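Local coordinates for possible metal-dependent hydrolase (Veillonella parvula, PDB 3RPC), which binds two zinc ions and is probably a metal-dependent hydrolase of the metallo-beta-lactamase superfamily, at residues Y45-R48 and M49-D53; L54-M58 and D59-S63; S117-N121 and G122-R126; K238-R241 and K242-G246. All coordinates share one frame; numbering follows the deposited sequence. Where two conformers were deposited one is given.

Interaction 1: Y45-R48 and M49-D53; sequences YQQR and MPMVD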
loop_
_atom_site.group_PDB
_atom_site.type_symbol
_atom_site.label_atom_id
_atom_site.label_comp_id
_atom_site.label_asym_id
_atom_site.label_seq_id
_atom_site.Cartn_x
_atom_site.Cartn_y
_atom_site.Cartn_z
ATOM N N TYR A 45 7.668 14.591 -24.776
ATOM C CA TYR A 45 6.233 14.632 -25.075
ATOM C C TYR A 45 5.935 14.820 -26.558
ATOM O O TYR A 45 4.822 14.525 -27.006
ATOM C CB TYR A 45 5.514 15.709 -24.253
ATOM C CG TYR A 45 5.907 17.134 -24.589
ATOM C CD1 TYR A 45 5.285 17.827 -25.626
ATOM C CD2 TYR A 45 6.876 17.793 -23.851
ATOM C CE1 TYR A 45 5.639 19.133 -25.923
ATOM C CE2 TYR A 45 7.235 19.094 -24.143
ATOM C CZ TYR A 45 6.613 19.759 -25.175
ATOM O OH TYR A 45 6.984 21.056 -25.447
ATOM N N GLN A 46 6.912 15.302 -27.321
ATOM C CA GLN A 46 6.718 15.541 -28.756
ATOM C C GLN A 46 6.534 14.250 -29.552
ATOM O O GLN A 46 5.968 14.255 -30.648
ATOM C CB GLN A 46 7.889 16.345 -29.330
ATOM C CG GLN A 46 8.023 17.750 -28.759
ATOM C CD GLN A 46 8.997 17.832 -27.596
ATOM O OE1 GLN A 46 9.261 16.837 -26.907
ATOM N NE2 GLN A 46 9.546 19.026 -27.378
ATOM N N GLN A 47 7.007 13.143 -28.995
ATOM C CA GLN A 47 6.993 11.863 -29.684
ATOM C C GLN A 47 5.635 11.177 -29.547
ATOM O O GLN A 47 5.083 11.070 -28.449
ATOM C CB GLN A 47 8.105 10.969 -29.128
ATOM C CG GLN A 47 8.146 9.568 -29.716
ATOM C CD GLN A 47 9.536 9.194 -30.185
ATOM O OE1 GLN A 47 10.494 9.208 -29.407
ATOM N NE2 GLN A 47 9.663 8.881 -31.473
ATOM N N ARG A 48 5.092 10.721 -30.674
ATOM C CA ARG A 48 3.816 10.011 -30.662
ATOM C C ARG A 48 3.996 8.581 -30.154
ATOM O O ARG A 48 5.107 8.056 -30.129
ATOM C CB ARG A 48 3.189 10.028 -32.062
ATOM C CG ARG A 48 2.872 11.442 -32.560
ATOM C CD ARG A 48 2.050 11.452 -33.847
ATOM N NE ARG A 48 0.771 10.762 -33.697
ATOM C CZ ARG A 48 -0.315 11.301 -33.155
ATOM N NH1 ARG A 48 -1.434 10.588 -33.072
ATOM N NH2 ARG A 48 -0.295 12.545 -32.700
HETATM N N MSE A 49 2.897 7.951 -29.753
HETATM C CA MSE A 49 2.953 6.617 -29.160
HETATM C C MSE A 49 1.705 5.825 -29.512
HETATM O O MSE A 49 0.662 6.408 -29.830
HETATM C CB MSE A 49 3.075 6.714 -27.629
HETATM C CG MSE A 49 2.076 7.651 -26.983
HETATM SE SE MSE A 49 2.089 7.555 -25.032
HETATM C CE MSE A 49 0.818 6.093 -24.827
ATOM N N PRO A 50 1.805 4.491 -29.478
ATOM C CA PRO A 50 3.036 3.716 -29.293
ATOM C C PRO A 50 4.009 3.900 -30.455
ATOM O O PRO A 50 3.586 4.099 -31.596
ATOM C CB PRO A 50 2.536 2.271 -29.222
ATOM C CG PRO A 50 1.252 2.285 -29.970
ATOM C CD PRO A 50 0.639 3.624 -29.721
HETATM N N MSE A 51 5.305 3.832 -30.180
HETATM C CA MSE A 51 6.286 4.131 -31.216
HETATM C C MSE A 51 6.550 2.967 -32.168
HETATM O O MSE A 51 7.210 3.145 -33.195
HETATM C CB MSE A 51 7.594 4.624 -30.601
HETATM C CG MSE A 51 8.354 3.558 -29.879
HETATM SE SE MSE A 51 9.874 4.310 -28.902
HETATM C CE MSE A 51 9.075 5.846 -28.135
ATOM N N VAL A 52 6.022 1.786 -31.843
ATOM C CA VAL A 52 6.137 0.628 -32.723
ATOM C C VAL A 52 4.784 -0.053 -32.783
ATOM O O VAL A 52 3.992 0.075 -31.854
ATOM C CB VAL A 52 7.192 -0.390 -32.235
ATOM C CG1 VAL A 52 8.573 0.246 -32.227
ATOM C CG2 VAL A 52 6.846 -0.902 -30.841
ATOM N N ASP A 53 4.523 -0.742 -33.892
ATOM C CA ASP A 53 3.315 -1.546 -34.040
ATOM C C ASP A 53 3.441 -2.815 -33.211
ATOM O O ASP A 53 4.533 -3.170 -32.762
ATOM C CB ASP A 53 3.095 -1.902 -35.516
ATOM C CG ASP A 53 2.421 -0.784 -36.286
ATOM O OD1 ASP A 53 1.307 -0.369 -35.884
ATOM O OD2 ASP A 53 3.012 -0.306 -37.282
#
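Gln47 and Met51 meet across a bend in the long loop that leaves strand 22-26 and runs past the zinc site, where the peptide bond before Pro50 is cis. Met51, a selenomethionine, sends its methyl group back over one face of the Gln47 amide: Met51 CE lies 3.9 Å from Gln47 OE1 and 4.0 Å from Gln47 CD. The rotation about CG-SE (chi3 44°) turns the methyl onto the amide. This is van der Waals packing of a methyl group on an amide face; Gln47 OE1 accepts its hydrogen bond from Asn44 ND2. Arg48 heads off differently, with CG anti to its carbonyl carbon (chi1 -62°), and its NH1 donates to Asp34 O. No hydrogen bond joins 45-48 to 49-53; the polar partners of the bend lie in other parts of the chain. Backbone bonds pair Met49 with Tyr36, Pro50 with Asp34 and Met51 with Thr229. Met49, also a selenomethionine, is buried against Phe29, Phe39 and Asn231, its side chain about 9 Å from a bound zinc ion. Downstream, Val52 O accepts from Arg11 NH1 of strand 6-11, and the chain then runs on to helix 58-62.

Interaction 2: L54-M58 and D59-S63; sequences LPLSM and DDLLS
The Asp60 carboxylate turns one face to Ser57: the hydroxyl oxygen sits above the carboxylate carbon, with Ser57 OG 3.5 Å from Asp60 CG and about equally far from both carboxylate oxygens. No hydrogen bond links these two side chains; what holds Ser57 OG is the backbone of the same aspartate, since Asp60 N donates to Ser57 OG at 3.2 Å. With OG placed between its own N and carbonyl carbon (chi1 71°), Ser57 reaches forward to this amide of the first turn. The next bonds are regular helical ones, Leu61 N to Ser57 O and Leu62 N to Met58 O, each 2.9 Å long.

Leu56 CG is 4.0 Å from Leu61 CB, and the two side chains cross at about a right angle, with Leu56 CD1 pressed on the backbone at Leu61 N. Leu61 CD1 also meets Leu54 CD1 at 4.0 Å. The selenomethionine Met58 and Leu62 stand one turn apart. With CG anti to the backbone N (chi1 -174°), Met58 CG lies 3.8 Å from Leu62 CD1; the bend at chi2 (64°) brings Met58 SE to 3.9 Å from the same methyl. This side chain also packs on Thr81 and Ser85 of helix 80-85. Leu54 and Leu56 rest on Ile10 of strand 6-11. Asp59 and Asp60 carry acidic groups in the first turn, where the helix dipole would probably stabilise them. A serine N-cap flanked by a Leu56-Leu61 pair, one residue before the cap and four after it, is the classic helix start with a hydrophobic staple, here opening the short helix 58-62.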
loop_
_atom_site.group_PDB
_atom_site.type_symbol
_atom_site.label_atom_id
_atom_site.label_comp_id
_atom_site.label_asym_id
_atom_site.label_seq_id
_atom_site.Cartn_x
_atom_site.Cartn_y
_atom_site.Cartn_z
ATOM N N LEU A 54 2.324 -3.502 -33.003
ATOM C CA LEU A 54 2.357 -4.789 -32.326
ATOM C C LEU A 54 3.202 -5.773 -33.131
ATOM O O LEU A 54 3.286 -5.673 -34.362
ATOM C CB LEU A 54 0.939 -5.341 -32.171
ATOM C CG LEU A 54 -0.029 -4.588 -31.254
ATOM C CD1 LEU A 54 -1.453 -5.131 -31.425
ATOM C CD2 LEU A 54 0.409 -4.661 -29.782
ATOM N N PRO A 55 3.822 -6.742 -32.445
ATOM C CA PRO A 55 4.697 -7.717 -33.115
ATOM C C PRO A 55 3.945 -8.907 -33.709
ATOM O O PRO A 55 4.575 -9.769 -34.335
ATOM C CB PRO A 55 5.591 -8.202 -31.974
ATOM C CG PRO A 55 4.690 -8.127 -30.775
ATOM C CD PRO A 55 3.892 -6.858 -30.974
ATOM N N LEU A 56 2.633 -8.961 -33.513
ATOM C CA LEU A 56 1.835 -10.047 -34.070
ATOM C C LEU A 56 0.446 -9.550 -34.423
ATOM O O LEU A 56 0.028 -8.482 -33.981
ATOM C CB LEU A 56 1.766 -11.220 -33.089
ATOM C CG LEU A 56 0.922 -11.092 -31.819
ATOM C CD1 LEU A 56 0.991 -12.385 -31.024
ATOM C CD2 LEU A 56 1.352 -9.906 -30.948
ATOM N N SER A 57 -0.259 -10.318 -35.249
ATOM C CA SER A 57 -1.623 -9.973 -35.632
ATOM C C SER A 57 -2.555 -10.065 -34.435
ATOM O O SER A 57 -2.298 -10.800 -33.475
ATOM C CB SER A 57 -2.121 -10.918 -36.731
ATOM O OG SER A 57 -2.342 -12.206 -36.187
HETATM N N MSE A 58 -3.647 -9.320 -34.495
HETATM C CA MSE A 58 -4.621 -9.329 -33.412
HETATM C C MSE A 58 -5.167 -10.739 -33.188
HETATM O O MSE A 58 -5.418 -11.153 -32.054
HETATM C CB MSE A 58 -5.755 -8.344 -33.702
HETATM C CG MSE A 58 -6.735 -8.184 -32.562
HETATM SE SE MSE A 58 -5.949 -7.418 -30.947
HETATM C CE MSE A 58 -5.404 -5.704 -31.652
ATOM N N ASP A 59 -5.344 -11.486 -34.267
ATOM C CA ASP A 59 -5.822 -12.852 -34.134
ATOM C C ASP A 59 -4.871 -13.703 -33.303
ATOM O O ASP A 59 -5.305 -14.438 -32.412
ATOM C CB ASP A 59 -6.021 -13.501 -35.500
ATOM C CG ASP A 59 -6.405 -14.959 -35.390
ATOM O OD1 ASP A 59 -7.554 -15.235 -34.981
ATOM O OD2 ASP A 59 -5.561 -15.827 -35.702
ATOM N N ASP A 60 -3.576 -13.602 -33.594
ATOM C CA ASP A 60 -2.577 -14.370 -32.861
ATOM C C ASP A 60 -2.480 -13.879 -31.423
ATOM O O ASP A 60 -2.304 -14.669 -30.499
ATOM C CB ASP A 60 -1.214 -14.309 -33.555
ATOM C CG ASP A 60 -1.143 -15.217 -34.771
ATOM O OD1 ASP A 60 -0.078 -15.266 -35.422
ATOM O OD2 ASP A 60 -2.153 -15.890 -35.071
ATOM N N LEU A 61 -2.613 -12.574 -31.238
ATOM C CA LEU A 61 -2.548 -12.006 -29.896
ATOM C C LEU A 61 -3.674 -12.563 -29.034
ATOM O O LEU A 61 -3.454 -12.972 -27.894
ATOM C CB LEU A 61 -2.620 -10.479 -29.965
ATOM C CG LEU A 61 -2.412 -9.689 -28.665
ATOM C CD1 LEU A 61 -1.917 -8.284 -28.981
ATOM C CD2 LEU A 61 -3.681 -9.639 -27.844
ATOM N N LEU A 62 -4.886 -12.602 -29.579
ATOM C CA LEU A 62 -6.042 -12.953 -28.763
ATOM C C LEU A 62 -6.299 -14.453 -28.659
ATOM O O LEU A 62 -7.041 -14.889 -27.785
ATOM C CB LEU A 62 -7.299 -12.268 -29.304
ATOM C CG LEU A 62 -7.315 -10.741 -29.258
ATOM C CD1 LEU A 62 -8.546 -10.209 -29.975
ATOM C CD2 LEU A 62 -7.261 -10.252 -27.819
ATOM N N SER A 63 -5.677 -15.233 -29.542
ATOM C CA SER A 63 -6.061 -16.634 -29.762
ATOM C C SER A 63 -6.414 -17.460 -28.517
ATOM O O SER A 63 -7.567 -17.875 -28.346
ATOM C CB SER A 63 -5.017 -17.366 -30.625
ATOM O OG SER A 63 -3.693 -17.111 -30.182
#

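Interaction 3: S117-N121 and G122-R126; sequences SLEFN and GITLR
Gly122 takes the second corner of the type I' turn from Phe120 to Ile123, after Asn121, both with positive phi. At Gly122 (phi 86°) a CB would press against the carbonyl oxygen of Asn121, which glycine avoids. Ile123 closes the turn: Ile123 N donates to Phe120 O at 2.8 Å, arriving from well above the carbonyl plane, and Ile123 O receives Phe120 N at 2.8 Å. Its side chain joins Phe120 on the face that packs on Thr22 and Phe24 of strand 22-26; the Phe120 ring also meets Phe93 edge-to-face.

Thr124 pairs with Glu119 on the other face, in a non-hydrogen-bonded pair. Thr124 OG1 lies 2.9 Å from a water molecule; a water link onward to Glu119 is doubtful, since that residue was modelled twice. Leu125 forms a hydrogen-bonded pair with Leu118, its N donating almost straight to Leu118 O (2.8 Å, 175° at the hydrogen), and its CD1 touches Phe120 CB at 4.0 Å. Arg126, extended from CG to NE, puts CG 4.0 Å from Ser117 CB; Thr124 CG2 packs on one face of its guanidinium, and NE forms a salt bridge with Glu156 of strand 152-156. The hairpin is thus two-sided: the apolar face of Leu118, Phe120, Ile123 and Leu125 packs on strands 22-26 and 111-113 of the other sheet, while the polar face is tied by Arg126 to Glu156 and meets water at Thr124.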
loop_
_atom_site.group_PDB
_atom_site.type_symbol
_atom_site.label_atom_id
_atom_site.label_comp_id
_atom_site.label_asym_id
_atom_site.label_seq_id
_atom_site.Cartn_x
_atom_site.Cartn_y
_atom_site.Cartn_z
ATOM N N SER A 117 -6.687 -11.859 -2.567
ATOM C CA SER A 117 -6.324 -12.879 -3.539
ATOM C C SER A 117 -7.587 -13.490 -4.127
ATOM O O SER A 117 -8.654 -13.449 -3.502
ATOM C CB SER A 117 -5.462 -13.974 -2.899
ATOM O OG SER A 117 -6.194 -14.736 -1.947
ATOM N N LEU A 118 -7.467 -14.018 -5.337
ATOM C CA LEU A 118 -8.551 -14.779 -5.955
ATOM C C LEU A 118 -7.958 -16.038 -6.554
ATOM O O LEU A 118 -6.759 -16.090 -6.847
ATOM C CB LEU A 118 -9.236 -13.972 -7.063
ATOM C CG LEU A 118 -10.016 -12.728 -6.629
ATOM C CD1 LEU A 118 -10.539 -11.974 -7.831
ATOM C CD2 LEU A 118 -11.155 -13.091 -5.668
ATOM N N GLU A 119 -8.786 -17.060 -6.719
ATOM C CA GLU A 119 -8.349 -18.267 -7.398
ATOM C C GLU A 119 -8.983 -18.342 -8.779
ATOM O O GLU A 119 -10.135 -17.943 -8.974
ATOM C CB GLU A 119 -8.695 -19.509 -6.575
ATOM C CG GLU A 119 -7.922 -20.751 -6.989
ATOM C CD GLU A 119 -7.677 -21.699 -5.828
ATOM O OE1 GLU A 119 -8.056 -21.356 -4.688
ATOM O OE2 GLU A 119 -7.100 -22.784 -6.057
ATOM N N PHE A 120 -8.222 -18.847 -9.737
ATOM C CA PHE A 120 -8.714 -18.986 -11.096
ATOM C C PHE A 120 -8.053 -20.195 -11.722
ATOM O O PHE A 120 -6.842 -20.198 -11.941
ATOM C CB PHE A 120 -8.390 -17.727 -11.913
ATOM C CG PHE A 120 -8.965 -17.739 -13.303
ATOM C CD1 PHE A 120 -10.334 -17.639 -13.499
ATOM C CD2 PHE A 120 -8.143 -17.851 -14.416
ATOM C CE1 PHE A 120 -10.872 -17.655 -14.775
ATOM C CE2 PHE A 120 -8.675 -17.859 -15.699
ATOM C CZ PHE A 120 -10.042 -17.767 -15.881
ATOM N N ASN A 121 -8.841 -21.233 -11.988
ATOM C CA ASN A 121 -8.315 -22.423 -12.643
ATOM C C ASN A 121 -7.063 -22.986 -11.973
ATOM O O ASN A 121 -6.127 -23.423 -12.649
ATOM C CB ASN A 121 -8.045 -22.145 -14.126
ATOM C CG ASN A 121 -9.302 -21.792 -14.891
ATOM O OD1 ASN A 121 -10.409 -22.154 -14.493
ATOM N ND2 ASN A 121 -9.136 -21.090 -16.007
ATOM N N GLY A 122 -7.063 -22.985 -10.645
ATOM C CA GLY A 122 -5.975 -23.555 -9.871
ATOM C C GLY A 122 -4.835 -22.587 -9.630
ATOM O O GLY A 122 -3.864 -22.923 -8.957
ATOM N N ILE A 123 -4.951 -21.383 -10.179
ATOM C CA ILE A 123 -3.915 -20.370 -10.023
ATOM C C ILE A 123 -4.372 -19.323 -9.030
ATOM O O ILE A 123 -5.489 -18.806 -9.135
ATOM C CB ILE A 123 -3.617 -19.677 -11.360
ATOM C CG1 ILE A 123 -3.169 -20.712 -12.390
ATOM C CG2 ILE A 123 -2.556 -18.575 -11.177
ATOM C CD1 ILE A 123 -3.435 -20.301 -13.803
ATOM N N THR A 124 -3.515 -19.007 -8.064
ATOM C CA THR A 124 -3.837 -17.980 -7.085
ATOM C C THR A 124 -3.224 -16.653 -7.518
ATOM O O THR A 124 -2.030 -16.580 -7.814
ATOM C CB THR A 124 -3.327 -18.363 -5.678
ATOM O OG1 THR A 124 -3.936 -19.601 -5.280
ATOM C CG2 THR A 124 -3.688 -17.288 -4.674
ATOM N N LEU A 125 -4.050 -15.617 -7.573
ATOM C CA LEU A 125 -3.599 -14.276 -7.922
ATOM C C LEU A 125 -3.669 -13.424 -6.672
ATOM O O LEU A 125 -4.736 -13.274 -6.084
ATOM C CB LEU A 125 -4.484 -13.648 -9.005
ATOM C CG LEU A 125 -4.473 -14.244 -10.416
ATOM C CD1 LEU A 125 -5.346 -15.486 -10.495
ATOM C CD2 LEU A 125 -4.953 -13.228 -11.452
ATOM N N ARG A 126 -2.534 -12.859 -6.272
ATOM C CA ARG A 126 -2.492 -12.060 -5.055
ATOM C C ARG A 126 -2.125 -10.630 -5.402
ATOM O O ARG A 126 -1.137 -10.385 -6.097
ATOM C CB ARG A 126 -1.445 -12.600 -4.083
ATOM C CG ARG A 126 -1.519 -14.071 -3.780
ATOM C CD ARG A 126 -0.521 -14.411 -2.663
ATOM N NE ARG A 126 -0.520 -15.830 -2.324
ATOM C CZ ARG A 126 -1.401 -16.405 -1.513
ATOM N NH1 ARG A 126 -2.360 -15.683 -0.949
ATOM N NH2 ARG A 126 -1.326 -17.709 -1.268
HETATM O O HOH W 1 -6.107 -19.095 -3.369
#

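Interaction 4: K238-R241 and K242-G246; sequences KDVR and KFIKG
Val240 and Ile244 meet because of their first torsions: Val240 CG1 is anti to its backbone N (chi1 168°), and Ile244 holds CG1 between its own N and carbonyl carbon (chi1 64°), leaving CG2 to face the valine. Val240 CG1 and Ile244 CG2 then touch at 4.1 Å, one helical turn apart. The same rotation tucks Ile244 CG1 against two carbonyl oxygens, 3.4 Å from Val240 O and 3.5 Å from Arg241 O. Beneath the side chains run four successive i to i+4 backbone bonds, of which the one from Ile244 N to Val240 O (2.9 Å) is the straightest at 169°. Helix 237-246 is the crossover of a beta-alpha-beta unit between strands 221-225 and 253-254. Its inner face carries Val240 and Ile244, both packed on Ile210 of helix 207-216, and Phe243 touches Thr207 there. On the outer side, a water molecule donates to Asp239 OD1 at 2.7 Å and accepts a weak bond from Lys242 NZ at 3.4 Å, linking opposite charges that do not meet directly. Asp239 OD2 meanwhile accepts from Ser236 N at the start of the helix. The extended Arg241 carries its guanidinium away to a salt bridge with Glu257 and to the carbonyl of Val255.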
loop_
_atom_site.group_PDB
_atom_site.type_symbol
_atom_site.label_atom_id
_atom_site.label_comp_id
_atom_site.label_asym_id
_atom_site.label_seq_id
_atom_site.Cartn_x
_atom_site.Cartn_y
_atom_site.Cartn_z
ATOM N N LYS A 238 18.254 -0.734 -24.942
ATOM C CA LYS A 238 19.691 -0.553 -25.155
ATOM C C LYS A 238 20.348 -0.137 -23.838
ATOM O O LYS A 238 21.410 -0.654 -23.469
ATOM C CB LYS A 238 19.949 0.508 -26.229
ATOM C CG LYS A 238 19.710 0.047 -27.654
ATOM C CD LYS A 238 19.851 1.220 -28.616
ATOM C CE LYS A 238 19.531 0.826 -30.050
ATOM N NZ LYS A 238 19.481 2.021 -30.943
ATOM N N ASP A 239 19.702 0.784 -23.123
ATOM C CA ASP A 239 20.221 1.265 -21.838
ATOM C C ASP A 239 20.311 0.122 -20.827
ATOM O O ASP A 239 21.314 -0.034 -20.126
ATOM C CB ASP A 239 19.333 2.370 -21.264
ATOM C CG ASP A 239 19.266 3.603 -22.150
ATOM O OD1 ASP A 239 20.124 3.754 -23.045
ATOM O OD2 ASP A 239 18.355 4.434 -21.934
ATOM N N VAL A 240 19.264 -0.689 -20.750
ATOM C CA VAL A 240 19.264 -1.773 -19.782
ATOM C C VAL A 240 20.312 -2.813 -20.155
ATOM O O VAL A 240 21.009 -3.340 -19.285
ATOM C CB VAL A 240 17.870 -2.415 -19.652
ATOM C CG1 VAL A 240 17.958 -3.722 -18.866
ATOM C CG2 VAL A 240 16.913 -1.448 -18.977
ATOM N N ARG A 241 20.438 -3.098 -21.447
ATOM C CA ARG A 241 21.429 -4.077 -21.893
ATOM C C ARG A 241 22.862 -3.666 -21.535
ATOM O O ARG A 241 23.660 -4.505 -21.091
ATOM C CB ARG A 241 21.265 -4.373 -23.388
ATOM C CG ARG A 241 20.011 -5.194 -23.625
ATOM C CD ARG A 241 19.635 -5.277 -25.074
ATOM N NE ARG A 241 18.489 -6.166 -25.225
ATOM C CZ ARG A 241 17.611 -6.085 -26.218
ATOM N NH1 ARG A 241 17.745 -5.150 -27.149
ATOM N NH2 ARG A 241 16.596 -6.940 -26.269
ATOM N N LYS A 242 23.176 -2.378 -21.678
ATOM C CA LYS A 242 24.504 -1.887 -21.302
ATOM C C LYS A 242 24.730 -2.069 -19.801
ATOM O O LYS A 242 25.795 -2.506 -19.355
ATOM C CB LYS A 242 24.658 -0.406 -21.672
ATOM C CG LYS A 242 26.050 0.158 -21.338
ATOM C CD LYS A 242 26.291 1.547 -21.935
ATOM C CE LYS A 242 25.365 2.601 -21.345
ATOM N NZ LYS A 242 25.789 3.990 -21.775
ATOM N N PHE A 243 23.707 -1.747 -19.025
ATOM C CA PHE A 243 23.801 -1.799 -17.577
ATOM C C PHE A 243 24.004 -3.228 -17.095
ATOM O O PHE A 243 24.873 -3.492 -16.258
ATOM C CB PHE A 243 22.530 -1.196 -16.973
ATOM C CG PHE A 243 22.458 -1.277 -15.476
ATOM C CD1 PHE A 243 23.049 -0.307 -14.693
ATOM C CD2 PHE A 243 21.771 -2.315 -14.865
ATOM C CE1 PHE A 243 22.969 -0.377 -13.306
ATOM C CE2 PHE A 243 21.695 -2.397 -13.472
ATOM C CZ PHE A 243 22.287 -1.423 -12.701
ATOM N N ILE A 244 23.189 -4.159 -17.580
ATOM C CA ILE A 244 23.315 -5.531 -17.100
ATOM C C ILE A 244 24.614 -6.191 -17.568
ATOM O O ILE A 244 25.200 -7.009 -16.856
ATOM C CB ILE A 244 22.062 -6.399 -17.416
ATOM C CG1 ILE A 244 21.853 -6.562 -18.926
ATOM C CG2 ILE A 244 20.826 -5.782 -16.732
ATOM C CD1 ILE A 244 20.634 -7.428 -19.284
ATOM N N LYS A 245 25.076 -5.830 -18.762
ATOM C CA LYS A 245 26.375 -6.308 -19.210
ATOM C C LYS A 245 27.497 -5.781 -18.307
ATOM O O LYS A 245 28.320 -6.553 -17.803
ATOM C CB LYS A 245 26.626 -5.899 -20.666
ATOM C CG LYS A 245 27.907 -6.465 -21.254
ATOM C CD LYS A 245 28.014 -6.124 -22.739
ATOM C CE LYS A 245 29.352 -6.559 -23.312
ATOM N NZ LYS A 245 29.559 -8.024 -23.172
ATOM N N GLY A 246 27.514 -4.472 -18.069
ATOM C CA GLY A 246 28.578 -3.867 -17.280
ATOM C C GLY A 246 28.608 -4.344 -15.836
ATOM O O GLY A 246 29.658 -4.315 -15.193
HETATM O O HOH W 2 22.779 3.487 -23.301
#

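Interactions 1 and 2 follow each other directly along the chain, their centres 20 Å apart, and together take it from the loop beside the zinc site into helix 58-62. Interaction 3 comes next, a hairpin whose strand 117-120 is an outermost strand of the second seven-stranded sheet. Interaction 4 comes last, on the helix leading into strand 253-254, at the other edge of that sheet. Interactions 3 and 4 lie on opposite sides of the chain's centre, 35 Å apart between centres. None of the four touches another except where 1 and 2 adjoin, so they are separate local pieces of a two-sheet, metallo-beta-lactamase-like fold, with the Met49 side chain of interaction 1 about 9 Å from a zinc ion.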